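Local coordinates for phosphonopyruvate hydrolase (Variovorax sp., PDB 2HJP), which hydrolyses the phosphorus-carbon bond of 3-phosphonopyruvate to give pyruvate and phosphate, using a divalent metal ion such as magnesium, cobalt or manganese, at the interface of chains A and B. Coordinates in Å, arbitrary orientation; residue numbers count along the deposited sequence, not the author numbering. Chains: chain A/B, Phosphonopyruvate hydrolase.

The interface of chains A and B. Residues chain A 20, 36, 212, 216, 220, 234, 237; chain B 253, 258-259, 266.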
ATOM      1  N   MET A  20     -16.142  13.273  15.351  1.00 16.81           N
ATOM      2  CA  MET A  20     -16.166  14.026  14.057  1.00 15.99           C
ATOM      3  C   MET A  20     -15.450  13.281  12.923  1.00 16.77           C
ATOM      4  O   MET A  20     -14.331  12.696  13.076  1.00 16.90           O
ATOM      5  CB  MET A  20     -15.471  15.390  14.253  1.00 14.36           C
ATOM      6  CG  MET A  20     -15.257  16.218  12.944  1.00 16.67           C
ATOM      7  SD  MET A  20     -16.816  16.492  12.074  1.00 16.89           S
ATOM      8  CE  MET A  20     -17.588  17.773  13.147  1.00 16.52           C
ATOM      9  N   PHE A  36     -13.417  17.609  19.988  1.00 17.28           N
ATOM     10  CA  PHE A  36     -14.348  16.486  19.884  1.00 15.23           C
ATOM     11  C   PHE A  36     -13.781  15.327  20.686  1.00 17.17           C
ATOM     12  O   PHE A  36     -12.574  15.237  20.905  1.00 17.90           O
ATOM     13  CB  PHE A  36     -14.577  16.085  18.407  1.00 18.16           C
ATOM     14  CG  PHE A  36     -15.393  17.068  17.661  1.00 16.22           C
ATOM     15  CD1 PHE A  36     -16.790  17.071  17.793  1.00 15.64           C
ATOM     16  CD2 PHE A  36     -14.767  18.035  16.879  1.00 19.06           C
ATOM     17  CE1 PHE A  36     -17.564  18.007  17.154  1.00 18.62           C
ATOM     18  CE2 PHE A  36     -15.530  19.022  16.212  1.00 20.31           C
ATOM     19  CZ  PHE A  36     -16.955  19.007  16.346  1.00 15.96           C
ATOM     20  N   PRO A 212     -26.809  12.309  13.038  1.00 18.65           N
ATOM     21  CA  PRO A 212     -27.832  13.303  12.672  1.00 18.98           C
ATOM     22  C   PRO A 212     -27.634  14.151  11.438  1.00 20.41           C
ATOM     23  O   PRO A 212     -28.254  15.185  11.329  1.00 19.71           O
ATOM     24  CB  PRO A 212     -27.917  14.173  13.919  1.00 18.45           C
ATOM     25  CG  PRO A 212     -26.460  14.240  14.369  1.00 20.13           C
ATOM     26  CD  PRO A 212     -25.950  12.815  14.144  1.00 19.26           C
ATOM     27  N   PRO A 216     -30.185  17.811  10.917  1.00 26.38           N
ATOM     28  CA  PRO A 216     -29.336  18.677  11.726  1.00 27.86           C
ATOM     29  C   PRO A 216     -30.000  19.476  12.787  1.00 28.50           C
ATOM     30  O   PRO A 216     -29.334  20.066  13.559  1.00 29.64           O
ATOM     31  CB  PRO A 216     -28.661  19.583  10.701  1.00 26.79           C
ATOM     32  CG  PRO A 216     -29.715  19.786   9.701  1.00 27.34           C
ATOM     33  CD  PRO A 216     -30.320  18.373   9.555  1.00 27.39           C
ATOM     34  N   GLU A 220     -26.971  18.919  20.060  1.00 18.94           N
ATOM     35  CA  GLU A 220     -26.423  18.071  21.127  1.00 21.15           C
ATOM     36  C   GLU A 220     -27.243  18.180  22.421  1.00 21.62           C
ATOM     37  O   GLU A 220     -27.362  17.202  23.192  1.00 21.65           O
ATOM     38  CB  GLU A 220     -24.958  18.405  21.442  1.00 22.65           C
ATOM     39  CG  GLU A 220     -24.050  17.983  20.259  1.00 26.81           C
ATOM     40  CD  GLU A 220     -22.564  18.340  20.421  1.00 28.07           C
ATOM     41  OE1 GLU A 220     -21.811  18.139  19.431  1.00 27.57           O
ATOM     42  OE2 GLU A 220     -22.159  18.795  21.499  1.00 29.31           O
ATOM     43  N   TYR A 234     -20.689  13.172  13.758  1.00 15.21           N
ATOM     44  CA  TYR A 234     -20.841  14.170  12.673  1.00 14.86           C
ATOM     45  C   TYR A 234     -20.250  13.450  11.483  1.00 15.32           C
ATOM     46  O   TYR A 234     -19.024  13.305  11.317  1.00 16.66           O
ATOM     47  CB  TYR A 234     -20.161  15.436  13.107  1.00 15.04           C
ATOM     48  CG  TYR A 234     -20.957  16.017  14.276  1.00 15.11           C
ATOM     49  CD1 TYR A 234     -22.266  16.428  14.098  1.00 18.14           C
ATOM     50  CD2 TYR A 234     -20.397  16.111  15.552  1.00 16.96           C
ATOM     51  CE1 TYR A 234     -23.024  16.935  15.181  1.00 19.04           C
ATOM     52  CE2 TYR A 234     -21.131  16.618  16.661  1.00 18.29           C
ATOM     53  CZ  TYR A 234     -22.453  17.022  16.442  1.00 20.17           C
ATOM     54  OH  TYR A 234     -23.184  17.488  17.495  1.00 20.37           O
ATOM     55  N   HIS A 237     -19.019  16.354   7.733  1.00 16.85           N
ATOM     56  CA  HIS A 237     -18.903  17.783   7.737  1.00 16.65           C
ATOM     57  C   HIS A 237     -17.480  18.277   7.414  1.00 16.34           C
ATOM     58  O   HIS A 237     -17.305  19.415   6.920  1.00 17.11           O
ATOM     59  CB  HIS A 237     -19.400  18.314   9.086  1.00 15.86           C
ATOM     60  CG  HIS A 237     -20.800  17.889   9.404  1.00 19.05           C
ATOM     61  ND1 HIS A 237     -21.095  16.635   9.911  1.00 19.73           N
ATOM     62  CD2 HIS A 237     -21.992  18.462   9.080  1.00 16.07           C
ATOM     63  CE1 HIS A 237     -22.414  16.449   9.865  1.00 20.40           C
ATOM     64  NE2 HIS A 237     -22.979  17.545   9.369  1.00 19.70           N
TER
ATOM     65  N   ILE B 253     -19.044  24.230  15.270  1.00 18.86           N
ATOM     66  CA  ILE B 253     -19.850  23.099  15.728  1.00 18.26           C
ATOM     67  C   ILE B 253     -19.693  22.937  17.238  1.00 19.04           C
ATOM     68  O   ILE B 253     -20.648  22.690  17.936  1.00 17.30           O
ATOM     69  CB  ILE B 253     -19.449  21.780  14.951  1.00 17.70           C
ATOM     70  CG1 ILE B 253     -19.988  21.833  13.501  1.00 22.21           C
ATOM     71  CG2 ILE B 253     -20.056  20.524  15.615  1.00 16.53           C
ATOM     72  CD1 ILE B 253     -19.771  23.092  12.684  1.00 33.35           C
ATOM     73  N   GLY B 258     -23.442  21.612  18.038  1.00 20.51           N
ATOM     74  CA  GLY B 258     -24.193  20.915  17.000  1.00 21.05           C
ATOM     75  C   GLY B 258     -23.984  21.496  15.609  1.00 21.03           C
ATOM     76  O   GLY B 258     -23.202  22.414  15.471  1.00 19.28           O
ATOM     77  N   ILE B 259     -24.703  20.959  14.610  1.00 22.37           N
ATOM     78  CA  ILE B 259     -24.595  21.390  13.214  1.00 24.35           C
ATOM     79  C   ILE B 259     -25.819  22.132  12.709  1.00 27.25           C
ATOM     80  O   ILE B 259     -25.929  22.405  11.499  1.00 26.29           O
ATOM     81  CB  ILE B 259     -24.365  20.153  12.313  1.00 25.67           C
ATOM     82  CG1 ILE B 259     -25.477  19.086  12.533  1.00 24.07           C
ATOM     83  CG2 ILE B 259     -22.997  19.575  12.641  1.00 22.95           C
ATOM     84  CD1 ILE B 259     -26.789  19.370  11.825  1.00 35.60           C
ATOM     85  N   LEU B 266     -22.749  24.938   4.407  1.00 21.14           N
ATOM     86  CA  LEU B 266     -21.907  23.899   3.771  1.00 19.70           C
ATOM     87  C   LEU B 266     -22.348  23.400   2.383  1.00 19.32           C
ATOM     88  O   LEU B 266     -23.517  23.422   2.070  1.00 17.58           O
ATOM     89  CB  LEU B 266     -21.938  22.633   4.683  1.00 15.75           C
ATOM     90  CG  LEU B 266     -21.293  22.810   6.057  1.00 19.64           C
ATOM     91  CD1 LEU B 266     -21.336  21.516   6.895  1.00 17.59           C
ATOM     92  CD2 LEU B 266     -19.809  23.215   5.835  1.00 21.30           C
TER
HETATM   93  O   HOH W   1     -27.400  19.455  15.346  1.00 27.53           O
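B:Ile259 points its two branches at different parts of chain A: CG2 sits over the groove where the rings of A:Tyr234 and A:His237 meet, touching both, while the CG1-CD1 arm runs out toward A:Pro216. The split follows from a chi1 of 55°, which sets CG1 between the backbone N and the carbonyl carbon and leaves CG2 anti to that carbon. CG2 lies above the rim of the phenol at its CD1-CE1 side, 3.5 Å from CD1 of A:Tyr234. The same methyl lies over a face of the A:His237 imidazole, 4.0 Å from the ring centroid, in a CH-pi contact displaced toward the rim. At the other end, the modelled position of CD1 overlaps A:Pro216 too closely to be trusted, so the placement of that methyl is doubtful.

B:Leu266 meets the same imidazole, its CD1 lying 3.8 Å from CD2 of A:His237, and the two side chains cross at about a right angle. B:Ile253, from helix 237-256, lays CG2 over the same tyrosine face, offset toward the rim near CE2; this methyl also reaches CZ at the tip of the A:Phe36 ring (3.5 Å), serving both rings. CB of B:Ile253 lies at the phenyl edge, in plane. CB of A:Met20 backs one phenyl face from within chain A.

The tyrosine hydroxyl is held by its own chain: OH of A:Tyr234 donates to OE1 of A:Glu220 at 2.5 Å, and OE1 accepts through its anti lone pair, lying in plane at the ring edge. This should restrain the phenol where its OH packs against CA of B:Gly258. No direct polar bond joins the chains here; instead a water bridges O of A:Pro216 (2.7 Å) and N of B:Ile259 (3.2 Å).

The patch is thus a largely apolar subunit contact, likely that of the dimer, repeated by two-fold symmetry. Its centre lies about 17 Å from A:Asp54, which suggests a role in assembly, not direct contact with substrate.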